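PDB 1W7C: lysyl oxidase from Pichia pastoris, which probably oxidises primary amines, including peptidyl lysine side chains, to aldehydes with the help of copper and a topaquinone cofactor. Local coordinates for residues Asn53-Ile58 against Thr85-Gly90; Tyr96-Lys101 against Lys124-Phe129; His133-Lys138 against Phe387-Phe392. All blocks are in the same frame, centred on the assembly; numbering follows the deposited sequence.

How the interactions relate
All three contacts lie on the same side of the chain's centre and follow one another along the chain. Interactions 1 and 2 belong to one antiparallel sheet in the N-terminal part, their centres about 9 Å apart. The strands run 53-61, 82-89, 96-103, 126-128 across it, 82-89 and 96-103 being neighbours. Interaction 3 has its centre about 8 Å from that of interaction 1 and about 15 Å from that of interaction 2. It joins the start of helix 136-150 to a hairpin of the enzyme domain. The Tyr54 hydroxyl is hydrogen-bonded to the Asp135 carboxylate, and Leu56 O to Tyr389 N. The small sheet is thereby tied to the catalytic domain.

Interaction 1 (Asn53-Ile58 against Thr85-Gly90); sequences NYVLWI and TVVYFG
The ring of Tyr54 carries Tyr88 CB over one face, 3.8 Å from the Tyr54 ring centroid. These residues belong to two antiparallel strands whose pairing is interrupted by a classic beta bulge, in which Leu56 and Trp57 both face Val86. The two tyrosine rings are inclined by 32°, neither stacked nor edge-to-face, and their closest atoms are Tyr54 CE2 and Tyr88 CD2. In Trp57 the indole has its own neighbour Leu56 CB over one face. At its edge, in plane, sits Val86 CG2, 3.6 Å from Trp57 CE3. Val86 O takes both backbone N-H groups: Leu56 N at 2.8 Å and Trp57 N, longer, at 3.3 Å. Val86 N returns a bond to Trp57 O. Before the bulge, Tyr54 and Tyr88 form a hydrogen-bonded pair through both their backbone N-H groups. On the other face of the sheet Val55 meets Val87, and Ile58 lies side by side with Thr85 under helix 26-39. The polar ends of the aromatics turn elsewhere: Tyr54 OH to Asp135, Tyr88 OH to Phe50 O and Trp57 NE1 to Glu388. Asn53 ND2 is held by Asn41 O and Glu91. With CG anti to the carbonyl carbon (chi1 -47°), the Asn53 amide reaches the end of the other strand. There Asn53 OD1 accepts from Gly90 N at 3.0 Å, in the carbonyl plane, with a bent N-H...O angle of 132°.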
loop_
_atom_site.group_PDB
_atom_site.type_symbol
_atom_site.label_atom_id
_atom_site.label_comp_id
_atom_site.label_asym_id
_atom_site.label_seq_id
_atom_site.Cartn_x
_atom_site.Cartn_y
_atom_site.Cartn_z
ATOM N N ASN A 53 48.846 -10.775 2.187
ATOM C CA ASN A 53 47.828 -10.905 1.143
ATOM C C ASN A 53 46.840 -11.942 1.595
ATOM O O ASN A 53 47.238 -12.967 2.146
ATOM C CB ASN A 53 48.407 -11.384 -0.192
ATOM C CG ASN A 53 49.660 -10.648 -0.601
ATOM O OD1 ASN A 53 49.758 -9.431 -0.470
ATOM N ND2 ASN A 53 50.627 -11.394 -1.154
ATOM N N TYR A 54 45.561 -11.708 1.345
ATOM C CA TYR A 54 44.546 -12.693 1.696
ATOM C C TYR A 54 43.313 -12.540 0.838
ATOM O O TYR A 54 43.042 -11.482 0.308
ATOM C CB TYR A 54 44.167 -12.619 3.166
ATOM C CG TYR A 54 43.738 -11.255 3.663
ATOM C CD1 TYR A 54 42.420 -10.860 3.622
ATOM C CD2 TYR A 54 44.663 -10.380 4.199
ATOM C CE1 TYR A 54 42.024 -9.617 4.103
ATOM C CE2 TYR A 54 44.296 -9.110 4.670
ATOM C CZ TYR A 54 42.978 -8.745 4.632
ATOM O OH TYR A 54 42.643 -7.497 5.108
ATOM N N VAL A 55 42.566 -13.626 0.701
ATOM C CA VAL A 55 41.379 -13.614 -0.138
ATOM C C VAL A 55 40.125 -13.244 0.679
ATOM O O VAL A 55 39.849 -13.841 1.735
ATOM C CB VAL A 55 41.184 -15.003 -0.816
ATOM C CG1 VAL A 55 39.928 -15.042 -1.699
ATOM C CG2 VAL A 55 42.405 -15.354 -1.651
ATOM N N LEU A 56 39.343 -12.307 0.164
ATOM C CA LEU A 56 38.063 -11.971 0.803
ATOM C C LEU A 56 36.884 -12.738 0.220
ATOM O O LEU A 56 36.172 -13.423 0.943
ATOM C CB LEU A 56 37.751 -10.465 0.718
ATOM C CG LEU A 56 38.487 -9.514 1.621
ATOM C CD1 LEU A 56 39.854 -9.218 1.043
ATOM C CD2 LEU A 56 37.659 -8.228 1.779
ATOM N N TRP A 57 36.689 -12.558 -1.090
ATOM C CA TRP A 57 35.468 -12.973 -1.778
ATOM C C TRP A 57 35.782 -13.723 -3.069
ATOM O O TRP A 57 36.779 -13.426 -3.742
ATOM C CB TRP A 57 34.614 -11.746 -2.100
ATOM C CG TRP A 57 34.101 -11.065 -0.884
ATOM C CD1 TRP A 57 33.659 -11.655 0.275
ATOM C CD2 TRP A 57 34.023 -9.657 -0.670
ATOM N NE1 TRP A 57 33.291 -10.690 1.179
ATOM C CE2 TRP A 57 33.492 -9.457 0.618
ATOM C CE3 TRP A 57 34.332 -8.528 -1.454
ATOM C CZ2 TRP A 57 33.293 -8.182 1.163
ATOM C CZ3 TRP A 57 34.129 -7.258 -0.914
ATOM C CH2 TRP A 57 33.611 -7.097 0.380
ATOM N N ILE A 58 34.950 -14.718 -3.363
ATOM C CA ILE A 58 34.982 -15.481 -4.602
ATOM C C ILE A 58 33.539 -15.790 -4.985
ATOM O O ILE A 58 32.855 -16.493 -4.247
ATOM C CB ILE A 58 35.736 -16.824 -4.452
ATOM C CG1 ILE A 58 37.178 -16.610 -4.001
ATOM C CG2 ILE A 58 35.678 -17.567 -5.778
ATOM C CD1 ILE A 58 37.928 -17.900 -3.675
ATOM N N THR A 85 36.799 -12.338 -7.943
ATOM C CA THR A 85 37.448 -12.483 -6.629
ATOM C C THR A 85 37.943 -11.138 -6.167
ATOM O O THR A 85 38.227 -10.248 -6.956
ATOM C CB THR A 85 38.614 -13.497 -6.726
ATOM O OG1 THR A 85 39.690 -12.944 -7.513
ATOM C CG2 THR A 85 38.176 -14.786 -7.476
ATOM N N VAL A 86 37.961 -10.952 -4.866
ATOM C CA VAL A 86 38.530 -9.754 -4.275
ATOM C C VAL A 86 39.594 -10.257 -3.296
ATOM O O VAL A 86 39.298 -11.064 -2.389
ATOM C CB VAL A 86 37.475 -8.876 -3.572
ATOM C CG1 VAL A 86 38.115 -7.612 -3.035
ATOM C CG2 VAL A 86 36.291 -8.574 -4.531
ATOM N N VAL A 87 40.818 -9.737 -3.479
ATOM C CA VAL A 87 41.994 -10.169 -2.748
ATOM C C VAL A 87 42.637 -8.901 -2.182
ATOM O O VAL A 87 42.830 -7.909 -2.892
ATOM C CB VAL A 87 42.982 -10.914 -3.666
ATOM C CG1 VAL A 87 44.247 -11.340 -2.915
ATOM C CG2 VAL A 87 42.298 -12.109 -4.342
ATOM N N TYR A 88 42.984 -8.938 -0.902
ATOM C CA TYR A 88 43.807 -7.883 -0.334
ATOM C C TYR A 88 45.268 -8.191 -0.579
ATOM O O TYR A 88 45.728 -9.283 -0.276
ATOM C CB TYR A 88 43.556 -7.725 1.161
ATOM C CG TYR A 88 44.431 -6.645 1.737
ATOM C CD1 TYR A 88 44.145 -5.298 1.524
ATOM C CD2 TYR A 88 45.606 -6.961 2.420
ATOM C CE1 TYR A 88 44.968 -4.308 2.012
ATOM C CE2 TYR A 88 46.414 -5.964 2.915
ATOM C CZ TYR A 88 46.104 -4.647 2.696
ATOM O OH TYR A 88 46.895 -3.649 3.209
ATOM N N PHE A 89 45.962 -7.227 -1.163
ATOM C CA PHE A 89 47.412 -7.297 -1.329
ATOM C C PHE A 89 48.130 -6.284 -0.453
ATOM O O PHE A 89 48.073 -5.068 -0.720
ATOM C CB PHE A 89 47.804 -7.060 -2.782
ATOM C CG PHE A 89 47.384 -8.171 -3.706
ATOM C CD1 PHE A 89 46.224 -8.060 -4.448
ATOM C CD2 PHE A 89 48.117 -9.340 -3.795
ATOM C CE1 PHE A 89 45.819 -9.069 -5.280
ATOM C CE2 PHE A 89 47.724 -10.356 -4.648
ATOM C CZ PHE A 89 46.568 -10.211 -5.400
ATOM N N GLY A 90 48.862 -6.801 0.545
ATOM C CA GLY A 90 49.648 -5.984 1.440
ATOM C C GLY A 90 51.148 -6.136 1.263
ATOM O O GLY A 90 51.888 -5.425 1.903
#

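Interaction 2 (Tyr96-Lys101 against Lys124-Phe129); sequences YFEELK and KSKLPF
Lys126 lies side by side with Tyr96 and ends at Glu98, where strands 96-103 and 126-128 pair in the small antiparallel sheet that also holds interaction 1. Lys126 CB is 4.0 Å from Phe97 O. Lys126 CG is 3.7 Å from Tyr96 CD1 and equally far from Glu98 CD. Lys126 CD then lies over the Tyr96 ring, 4.0 Å from the centroid and displaced toward the rim, a CH-pi contact. Lys126 CE is 3.7 Å from Tyr96 CE1 and also approaches Glu98 OE1. The chain is extended up to CE and bends there (chi4 66°), which turns NZ to Glu98 OE2. Lys126 NZ meets Glu98 OE2 from above the carboxylate plane, at 3.0 Å, in a salt bridge. Ser125 OG donates to the same Glu98 OE2 at 2.7 Å, on its anti side and close to that plane. The strands themselves pair through Phe97 and Leu127, which bond backbone to backbone in both directions. Glu99 N adds a bond to Ser125 O just before strand 126-128 begins. On the opposite face Phe97 CD1 is 4.2 Å from Leu127 CD2. Phe97 also meets Tyr88 edge-to-face, and Leu127 rests on Leu618. Two donors thus grip one carboxylate oxygen. A lysine and a hydroxyl so close would be expected to favour the charged form of Glu98 and to restrain its rotation.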
loop_
_atom_site.group_PDB
_atom_site.type_symbol
_atom_site.label_atom_id
_atom_site.label_comp_id
_atom_site.label_asym_id
_atom_site.label_seq_id
_atom_site.Cartn_x
_atom_site.Cartn_y
_atom_site.Cartn_z
ATOM N N TYR A 96 46.330 -2.502 -0.903
ATOM C CA TYR A 96 45.096 -2.255 -1.635
ATOM C C TYR A 96 44.332 -3.544 -1.765
ATOM O O TYR A 96 44.919 -4.616 -1.687
ATOM C CB TYR A 96 45.409 -1.671 -3.028
ATOM C CG TYR A 96 46.364 -2.508 -3.839
ATOM C CD1 TYR A 96 45.898 -3.540 -4.647
ATOM C CD2 TYR A 96 47.723 -2.292 -3.781
ATOM C CE1 TYR A 96 46.773 -4.325 -5.383
ATOM C CE2 TYR A 96 48.598 -3.073 -4.497
ATOM C CZ TYR A 96 48.125 -4.085 -5.303
ATOM O OH TYR A 96 49.006 -4.866 -6.017
ATOM N N PHE A 97 43.025 -3.433 -1.959
ATOM C CA PHE A 97 42.216 -4.559 -2.398
ATOM C C PHE A 97 42.180 -4.542 -3.918
ATOM O O PHE A 97 42.106 -3.469 -4.516
ATOM C CB PHE A 97 40.778 -4.457 -1.840
ATOM C CG PHE A 97 40.705 -4.463 -0.347
ATOM C CD1 PHE A 97 40.988 -3.321 0.391
ATOM C CD2 PHE A 97 40.402 -5.639 0.329
ATOM C CE1 PHE A 97 40.959 -3.373 1.774
ATOM C CE2 PHE A 97 40.328 -5.675 1.693
ATOM C CZ PHE A 97 40.636 -4.550 2.416
ATOM N N GLU A 98 42.221 -5.713 -4.547
ATOM C CA GLU A 98 42.065 -5.776 -5.978
ATOM C C GLU A 98 41.026 -6.806 -6.365
ATOM O O GLU A 98 40.984 -7.915 -5.822
ATOM C CB GLU A 98 43.389 -6.017 -6.715
ATOM C CG GLU A 98 43.239 -5.749 -8.232
ATOM C CD GLU A 98 44.536 -5.663 -8.994
ATOM O OE1 GLU A 98 45.562 -6.157 -8.487
ATOM O OE2 GLU A 98 44.497 -5.157 -10.151
ATOM N N GLU A 99 40.180 -6.414 -7.316
ATOM C CA GLU A 99 39.223 -7.317 -7.915
ATOM C C GLU A 99 39.911 -7.968 -9.116
ATOM O O GLU A 99 40.539 -7.269 -9.949
ATOM C CB GLU A 99 37.972 -6.524 -8.338
ATOM C CG GLU A 99 37.372 -5.720 -7.198
ATOM C CD GLU A 99 36.027 -5.093 -7.508
ATOM O OE1 GLU A 99 35.047 -5.866 -7.653
ATOM O OE2 GLU A 99 35.993 -3.862 -7.611
ATOM N N LEU A 100 39.777 -9.288 -9.186
ATOM C CA LEU A 100 40.387 -10.115 -10.192
ATOM C C LEU A 100 39.348 -11.071 -10.773
ATOM O O LEU A 100 38.550 -11.640 -10.049
ATOM C CB LEU A 100 41.545 -10.937 -9.584
ATOM C CG LEU A 100 42.657 -10.127 -8.893
ATOM C CD1 LEU A 100 43.565 -11.105 -8.162
ATOM C CD2 LEU A 100 43.438 -9.271 -9.841
ATOM N N LYS A 101 39.381 -11.221 -12.098
ATOM C CA LYS A 101 38.571 -12.199 -12.818
ATOM C C LYS A 101 39.363 -13.483 -12.943
ATOM O O LYS A 101 40.524 -13.458 -13.380
ATOM C CB LYS A 101 38.210 -11.667 -14.203
ATOM C CG LYS A 101 37.413 -12.640 -15.090
ATOM C CD LYS A 101 37.062 -11.956 -16.412
ATOM C CE LYS A 101 37.051 -12.903 -17.593
ATOM N NZ LYS A 101 36.355 -12.295 -18.775
ATOM N N LYS A 124 39.019 1.490 -12.100
ATOM C CA LYS A 124 40.065 0.885 -11.286
ATOM C C LYS A 124 39.660 -0.494 -10.782
ATOM O O LYS A 124 38.524 -0.702 -10.360
ATOM C CB LYS A 124 40.374 1.774 -10.085
ATOM C CG LYS A 124 40.909 3.136 -10.481
ATOM C CD LYS A 124 41.055 4.097 -9.325
ATOM C CE LYS A 124 41.442 5.454 -9.820
ATOM N NZ LYS A 124 41.527 6.422 -8.711
ATOM N N SER A 125 40.606 -1.426 -10.808
ATOM C CA SER A 125 40.496 -2.684 -10.107
ATOM C C SER A 125 40.960 -2.601 -8.665
ATOM O O SER A 125 40.555 -3.453 -7.864
ATOM C CB SER A 125 41.271 -3.784 -10.827
ATOM O OG SER A 125 42.642 -3.407 -10.959
ATOM N N LYS A 126 41.817 -1.640 -8.351
ATOM C CA LYS A 126 42.440 -1.524 -7.051
ATOM C C LYS A 126 41.725 -0.442 -6.206
ATOM O O LYS A 126 41.521 0.692 -6.649
ATOM C CB LYS A 126 43.923 -1.097 -7.228
ATOM C CG LYS A 126 44.766 -2.184 -7.902
ATOM C CD LYS A 126 46.239 -1.754 -8.089
ATOM C CE LYS A 126 47.087 -2.819 -8.746
ATOM N NZ LYS A 126 46.689 -3.085 -10.139
ATOM N N LEU A 127 41.414 -0.826 -4.973
ATOM C CA LEU A 127 40.829 0.055 -3.969
ATOM C C LEU A 127 41.891 0.336 -2.917
ATOM O O LEU A 127 42.314 -0.596 -2.239
ATOM C CB LEU A 127 39.606 -0.623 -3.345
ATOM C CG LEU A 127 38.893 0.085 -2.184
ATOM C CD1 LEU A 127 38.072 1.234 -2.737
ATOM C CD2 LEU A 127 38.026 -0.885 -1.429
ATOM N N PRO A 128 42.354 1.581 -2.783
ATOM C CA PRO A 128 43.428 1.888 -1.826
ATOM C C PRO A 128 43.073 1.527 -0.381
ATOM O O PRO A 128 41.921 1.665 0.050
ATOM C CB PRO A 128 43.581 3.400 -1.966
ATOM C CG PRO A 128 43.110 3.703 -3.318
ATOM C CD PRO A 128 41.941 2.780 -3.549
ATOM N N PHE A 129 44.086 1.145 0.391
ATOM C CA PHE A 129 43.913 0.819 1.794
ATOM C C PHE A 129 43.097 1.873 2.554
ATOM O O PHE A 129 42.216 1.526 3.332
ATOM C CB PHE A 129 45.287 0.666 2.464
ATOM C CG PHE A 129 45.193 0.318 3.927
ATOM C CD1 PHE A 129 45.007 -1.000 4.327
ATOM C CD2 PHE A 129 45.271 1.315 4.903
ATOM C CE1 PHE A 129 44.909 -1.316 5.642
ATOM C CE2 PHE A 129 45.184 0.988 6.231
ATOM C CZ PHE A 129 45.000 -0.327 6.601
HETATM O O HOH W 1 38.097 -2.271 -6.698
#

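Interaction 3 (His133-Lys138 against Phe387-Phe392); sequences HLDRIK and FEYDEF
The N-terminal end of helix 136-150 meets a beta-hairpin of the enzyme domain at Arg136 and Tyr389. Tyr389 sits in the type I' turn from Glu388 to Glu391 that links strands 380-388 and 391-405. The Arg136 chain is extended from CG to NE and runs across one face of the Tyr389 ring. Arg136 CD lies over that face, 3.8 Å from the ring centroid, a CH-pi contact. The guanidinium follows, only 19° from the ring plane, with Arg136 NE and CZ both near Tyr389 CD2. Its NH2 bonds to Tyr393 OH, and its NH1 reaches water 3 at 2.9 Å. Glu391 OE1 and Glu388 O are both within hydrogen-bonding reach of that water, and it bridges arginine and glutamate, whose charged atoms, Arg136 NH1 and Glu391 OE1, are 4.4 Å apart. Tyr389 OH points at the helix start. It accepts a long, bent bond from Arg136 N, 3.3 Å, and touches Asp135 CB at 3.1 Å. In the plane of the Tyr389 ring, water 2 lies 2.8 Å from Tyr389 OH and equally far from His133 NE2. Asp135 is the N-cap. Its OD2 accepts from Lys138 N at 2.9 Å, and its other oxygen is held by Tyr54. The arrangement is that of an aspartate-capped helix N-terminus docked on a type I' hairpin turn.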
loop_
_atom_site.group_PDB
_atom_site.type_symbol
_atom_site.label_atom_id
_atom_site.label_comp_id
_atom_site.label_asym_id
_atom_site.label_seq_id
_atom_site.Cartn_x
_atom_site.Cartn_y
_atom_site.Cartn_z
ATOM N N HIS A 133 37.759 -1.773 2.328
ATOM C CA HIS A 133 36.646 -2.454 2.973
ATOM C C HIS A 133 36.926 -2.588 4.462
ATOM O O HIS A 133 38.062 -2.902 4.887
ATOM C CB HIS A 133 36.463 -3.832 2.357
ATOM C CG HIS A 133 35.277 -4.570 2.875
ATOM N ND1 HIS A 133 33.998 -4.093 2.755
ATOM C CD2 HIS A 133 35.184 -5.724 3.571
ATOM C CE1 HIS A 133 33.161 -4.945 3.324
ATOM N NE2 HIS A 133 33.861 -5.919 3.864
ATOM N N LEU A 134 35.895 -2.379 5.263
ATOM C CA LEU A 134 35.965 -2.637 6.692
ATOM C C LEU A 134 35.862 -4.138 6.909
ATOM O O LEU A 134 34.792 -4.681 7.193
ATOM C CB LEU A 134 34.845 -1.892 7.420
ATOM C CG LEU A 134 34.827 -2.022 8.947
ATOM C CD1 LEU A 134 36.143 -1.555 9.583
ATOM C CD2 LEU A 134 33.640 -1.244 9.535
ATOM N N ASP A 135 36.996 -4.792 6.712
ATOM C CA ASP A 135 37.062 -6.224 6.706
ATOM C C ASP A 135 37.437 -6.732 8.094
ATOM O O ASP A 135 37.607 -5.952 9.030
ATOM C CB ASP A 135 37.971 -6.780 5.590
ATOM C CG ASP A 135 39.424 -6.551 5.812
ATOM O OD1 ASP A 135 40.183 -7.104 4.964
ATOM O OD2 ASP A 135 39.891 -5.794 6.707
ATOM N N ARG A 136 37.567 -8.040 8.230
ATOM C CA ARG A 136 37.816 -8.649 9.543
ATOM C C ARG A 136 39.120 -8.114 10.134
ATOM O O ARG A 136 39.219 -7.897 11.338
ATOM C CB ARG A 136 37.876 -10.161 9.453
ATOM C CG ARG A 136 36.530 -10.774 9.256
ATOM C CD ARG A 136 36.507 -12.270 9.312
ATOM N NE ARG A 136 35.135 -12.728 9.135
ATOM C CZ ARG A 136 34.782 -13.973 8.886
ATOM N NH1 ARG A 136 35.692 -14.937 8.821
ATOM N NH2 ARG A 136 33.495 -14.261 8.737
ATOM N N ILE A 137 40.105 -7.911 9.277
ATOM C CA ILE A 137 41.441 -7.458 9.703
ATOM C C ILE A 137 41.400 -6.007 10.202
ATOM O O ILE A 137 41.909 -5.696 11.287
ATOM C CB ILE A 137 42.458 -7.662 8.544
ATOM C CG1 ILE A 137 42.542 -9.146 8.118
ATOM C CG2 ILE A 137 43.832 -7.126 8.944
ATOM C CD1 ILE A 137 42.670 -10.105 9.247
ATOM N N LYS A 138 40.754 -5.129 9.442
ATOM C CA LYS A 138 40.632 -3.735 9.856
ATOM C C LYS A 138 39.740 -3.584 11.088
ATOM O O LYS A 138 40.048 -2.768 11.957
ATOM C CB LYS A 138 40.130 -2.848 8.718
ATOM C CG LYS A 138 40.150 -1.370 9.046
ATOM C CD LYS A 138 40.198 -0.515 7.797
ATOM C CE LYS A 138 41.617 -0.343 7.270
ATOM N NZ LYS A 138 41.687 0.250 5.885
ATOM N N PHE A 387 30.731 -17.321 -0.097
ATOM C CA PHE A 387 32.117 -17.562 0.316
ATOM C C PHE A 387 32.710 -16.298 0.902
ATOM O O PHE A 387 32.659 -15.239 0.274
ATOM C CB PHE A 387 32.986 -18.037 -0.870
ATOM C CG PHE A 387 34.436 -18.213 -0.503
ATOM C CD1 PHE A 387 35.336 -17.184 -0.648
ATOM C CD2 PHE A 387 34.859 -19.398 0.073
ATOM C CE1 PHE A 387 36.663 -17.355 -0.268
ATOM C CE2 PHE A 387 36.168 -19.580 0.443
ATOM C CZ PHE A 387 37.067 -18.554 0.282
ATOM N N GLU A 388 33.254 -16.381 2.101
ATOM C CA GLU A 388 33.993 -15.228 2.666
ATOM C C GLU A 388 35.146 -15.731 3.509
ATOM O O GLU A 388 34.978 -16.637 4.305
ATOM C CB GLU A 388 33.116 -14.335 3.534
ATOM C CG GLU A 388 31.857 -13.851 2.861
ATOM C CD GLU A 388 31.174 -12.762 3.651
ATOM O OE1 GLU A 388 31.584 -11.555 3.510
ATOM O OE2 GLU A 388 30.204 -13.101 4.381
ATOM N N TYR A 389 36.314 -15.120 3.343
ATOM C CA TYR A 389 37.440 -15.308 4.267
ATOM C C TYR A 389 37.677 -16.779 4.556
ATOM O O TYR A 389 37.592 -17.242 5.717
ATOM C CB TYR A 389 37.179 -14.615 5.593
ATOM C CG TYR A 389 36.866 -13.152 5.550
ATOM C CD1 TYR A 389 37.866 -12.203 5.342
ATOM C CD2 TYR A 389 35.581 -12.702 5.798
ATOM C CE1 TYR A 389 37.571 -10.851 5.350
ATOM C CE2 TYR A 389 35.275 -11.368 5.805
ATOM C CZ TYR A 389 36.263 -10.442 5.579
ATOM O OH TYR A 389 35.938 -9.116 5.605
ATOM N N ASP A 390 37.942 -17.508 3.495
ATOM C CA ASP A 390 38.408 -18.890 3.568
ATOM C C ASP A 390 37.322 -19.947 3.834
ATOM O O ASP A 390 37.640 -21.119 3.876
ATOM C CB ASP A 390 39.547 -19.035 4.598
ATOM C CG ASP A 390 40.799 -18.218 4.232
ATOM O OD1 ASP A 390 41.598 -17.912 5.162
ATOM O OD2 ASP A 390 41.077 -17.862 3.051
ATOM N N GLU A 391 36.051 -19.548 3.986
ATOM C CA GLU A 391 34.985 -20.486 4.281
ATOM C C GLU A 391 33.791 -20.379 3.316
ATOM O O GLU A 391 33.357 -19.287 2.943
ATOM C CB GLU A 391 34.537 -20.330 5.732
ATOM C CG GLU A 391 35.657 -20.656 6.724
ATOM C CD GLU A 391 35.247 -20.422 8.156
ATOM O OE1 GLU A 391 35.007 -19.251 8.506
ATOM O OE2 GLU A 391 35.170 -21.408 8.920
ATOM N N PHE A 392 33.335 -21.545 2.856
ATOM C CA PHE A 392 32.104 -21.678 2.104
ATOM C C PHE A 392 30.962 -21.849 3.087
ATOM O O PHE A 392 31.006 -22.722 3.940
ATOM C CB PHE A 392 32.238 -22.874 1.151
ATOM C CG PHE A 392 31.056 -23.088 0.219
ATOM C CD1 PHE A 392 29.976 -23.882 0.598
ATOM C CD2 PHE A 392 31.058 -22.544 -1.055
ATOM C CE1 PHE A 392 28.904 -24.120 -0.284
ATOM C CE2 PHE A 392 29.998 -22.756 -1.932
ATOM C CZ PHE A 392 28.922 -23.557 -1.549
HETATM O O HOH W 2 33.368 -8.107 5.509
HETATM O O HOH W 3 34.679 -17.099 7.116
#